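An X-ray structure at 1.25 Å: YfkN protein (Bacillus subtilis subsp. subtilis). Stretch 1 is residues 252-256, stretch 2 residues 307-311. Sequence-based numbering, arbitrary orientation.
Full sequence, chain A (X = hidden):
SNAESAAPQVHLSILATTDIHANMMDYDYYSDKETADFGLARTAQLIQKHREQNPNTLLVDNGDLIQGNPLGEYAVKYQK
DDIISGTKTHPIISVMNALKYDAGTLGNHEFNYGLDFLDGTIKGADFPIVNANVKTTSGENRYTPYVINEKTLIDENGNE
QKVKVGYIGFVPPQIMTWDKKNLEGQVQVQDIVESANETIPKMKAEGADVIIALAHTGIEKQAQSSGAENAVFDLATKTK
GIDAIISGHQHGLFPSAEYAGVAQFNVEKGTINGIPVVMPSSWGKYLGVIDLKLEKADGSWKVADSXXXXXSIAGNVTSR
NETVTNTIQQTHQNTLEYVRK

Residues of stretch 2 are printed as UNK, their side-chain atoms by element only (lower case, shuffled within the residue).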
# COMPACT_ATOMS: atom_id res chain seq x y z
N GLY A 252 6.35 10.69 1.98
CA GLY A 252 6.10 11.76 2.94
C GLY A 252 5.83 13.11 2.30
O GLY A 252 5.62 13.17 1.10
N LEU A 253 5.84 14.18 3.11
CA LEU A 253 5.60 15.52 2.63
C LEU A 253 6.82 16.37 2.89
O LEU A 253 7.36 16.36 4.02
CB LEU A 253 4.38 16.16 3.35
CG LEU A 253 3.06 15.39 3.24
CD1 LEU A 253 1.93 16.23 3.93
CD2 LEU A 253 2.70 15.09 1.85
N PHE A 254 7.20 17.17 1.93
CA PHE A 254 8.19 18.21 2.17
C PHE A 254 7.91 19.35 1.21
O PHE A 254 7.72 19.10 0.03
CB PHE A 254 9.64 17.72 2.03
CG PHE A 254 10.63 18.77 2.48
CD1 PHE A 254 11.01 18.87 3.80
CD2 PHE A 254 11.04 19.75 1.60
CE1 PHE A 254 11.85 19.87 4.23
CE2 PHE A 254 11.88 20.78 2.01
CZ PHE A 254 12.29 20.84 3.34
N PRO A 255 7.89 20.59 1.68
CA PRO A 255 8.13 20.98 3.07
C PRO A 255 7.04 20.55 4.02
O PRO A 255 5.95 20.28 3.62
CB PRO A 255 8.18 22.52 3.00
CG PRO A 255 7.48 22.88 1.78
CD PRO A 255 7.71 21.75 0.80
N SER A 256 7.39 20.46 5.29
CA SER A 256 6.45 20.28 6.37
C SER A 256 7.08 20.75 7.68
O SER A 256 8.29 20.81 7.82
CB SER A 256 5.98 18.84 6.49
OG SER A 256 7.01 18.04 6.96
N UNK A 307 11.78 28.87 -4.04
CA UNK A 307 10.79 28.39 -3.08
C UNK A 307 10.39 26.97 -3.48
O UNK A 307 10.23 26.73 -4.67
n UNK A 307 6.28 29.53 -0.05
c UNK A 307 7.31 29.93 -2.21
c UNK A 307 8.48 28.95 -2.09
c UNK A 307 9.57 29.30 -3.10
c UNK A 307 6.09 29.46 -1.47
N UNK A 308 10.23 26.06 -2.50
CA UNK A 308 9.61 24.75 -2.71
C UNK A 308 8.30 24.68 -1.98
O UNK A 308 8.25 25.03 -0.77
N UNK A 309 7.26 24.21 -2.62
CA UNK A 309 5.96 24.04 -2.00
C UNK A 309 5.26 22.85 -2.56
O UNK A 309 5.67 22.31 -3.62
o UNK A 309 4.88 25.58 -3.57
c UNK A 309 5.11 25.31 -2.25
N UNK A 310 4.27 22.34 -1.86
CA UNK A 310 3.48 21.25 -2.40
C UNK A 310 2.03 21.66 -2.29
O UNK A 310 1.67 22.41 -1.41
c UNK A 310 3.70 18.78 0.61
c UNK A 310 3.74 19.92 -1.69
c UNK A 310 5.15 19.39 -2.02
c UNK A 310 3.58 20.08 -0.16
N UNK A 311 1.20 21.17 -3.19
CA UNK A 311 -0.23 21.51 -3.20
C UNK A 311 -1.01 20.22 -3.27
O UNK A 311 -0.74 19.39 -4.10
c UNK A 311 -2.02 22.76 -4.49
o UNK A 311 -3.33 24.51 -5.35
c UNK A 311 -2.33 23.82 -5.54
c UNK A 311 -0.55 22.40 -4.39
o UNK A 311 -1.62 23.94 -6.54

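Position 307 carries five side-chain atoms, four carbons in an unbranched row ending in a nitrogen. The chain is extended through its first three torsions and turns only at the last, and no atom of it reaches stretch 1. A linear four-carbon chain with a terminal nitrogen is a lysine, Lys307, exposed to solvent and taking no part in the contact.

Position 308 has backbone atoms only. Its carbonyl O lies 3.4 Å from CG of Pro255, so the proline ring packs directly against the strand backbone. With no side-chain atom at all, the residue is glycine, Gly308. An ideal CB built here would point toward stretch 1 and lie 4.6 Å from CD of Pro255, a distance that implies no clash with that atom.

Position 309 bears one carbon followed by one oxygen, unbranched. Its CA-to-CB bond points away from stretch 1, and what touches is the backbone: CA of 309 is 4.0 Å from CD of Pro255. One carbon and a terminal oxygen make a serine, Ser309, with chi1 in the p well. Its CA and that of Pro255, 6.3 Å apart, set the register between the two segments.

Position 310 holds four carbons and no heteroatom, forked at the first, with one arm two carbons long and the other a single methyl. The CA-to-CB bond points toward stretch 1, where the side chain meets Leu253, Phe254 and Pro255. Branching at CB with arms of unequal length identifies isoleucine, Ile310, in the p, t rotamer. Its CG2 sits 3.3 Å from O of Phe254, while CD1 reaches CB of Leu253 at 3.9 Å and O of Pro255 at 4.0 Å.

Position 311 has three carbons in a row, the third carrying two oxygens. The side chain is out of reach of stretch 1. A carboxylate on this short chain is glutamate, Glu311, and both of its oxygens are hydrogen-bonded elsewhere in the structure.

The contact is small, burying 199 Å² over both sides, and no hydrogen bond crosses it. It rests on packing: Ile310 is covered most, followed by Pro255, whose ring lies over the backbone of Gly308 and Ser309 and whose CD comes within 4.5 Å of Ile310 CG2. The peptide bond preceding Pro255 is cis. Phe254 directs its CA-to-CB bond away and contributes its carbonyl O instead. Within stretch 1, Ser256 OG gives a weak hydrogen bond to Leu253 O at 3.4 Å.

Stretch 2 (307-311) KGSIE
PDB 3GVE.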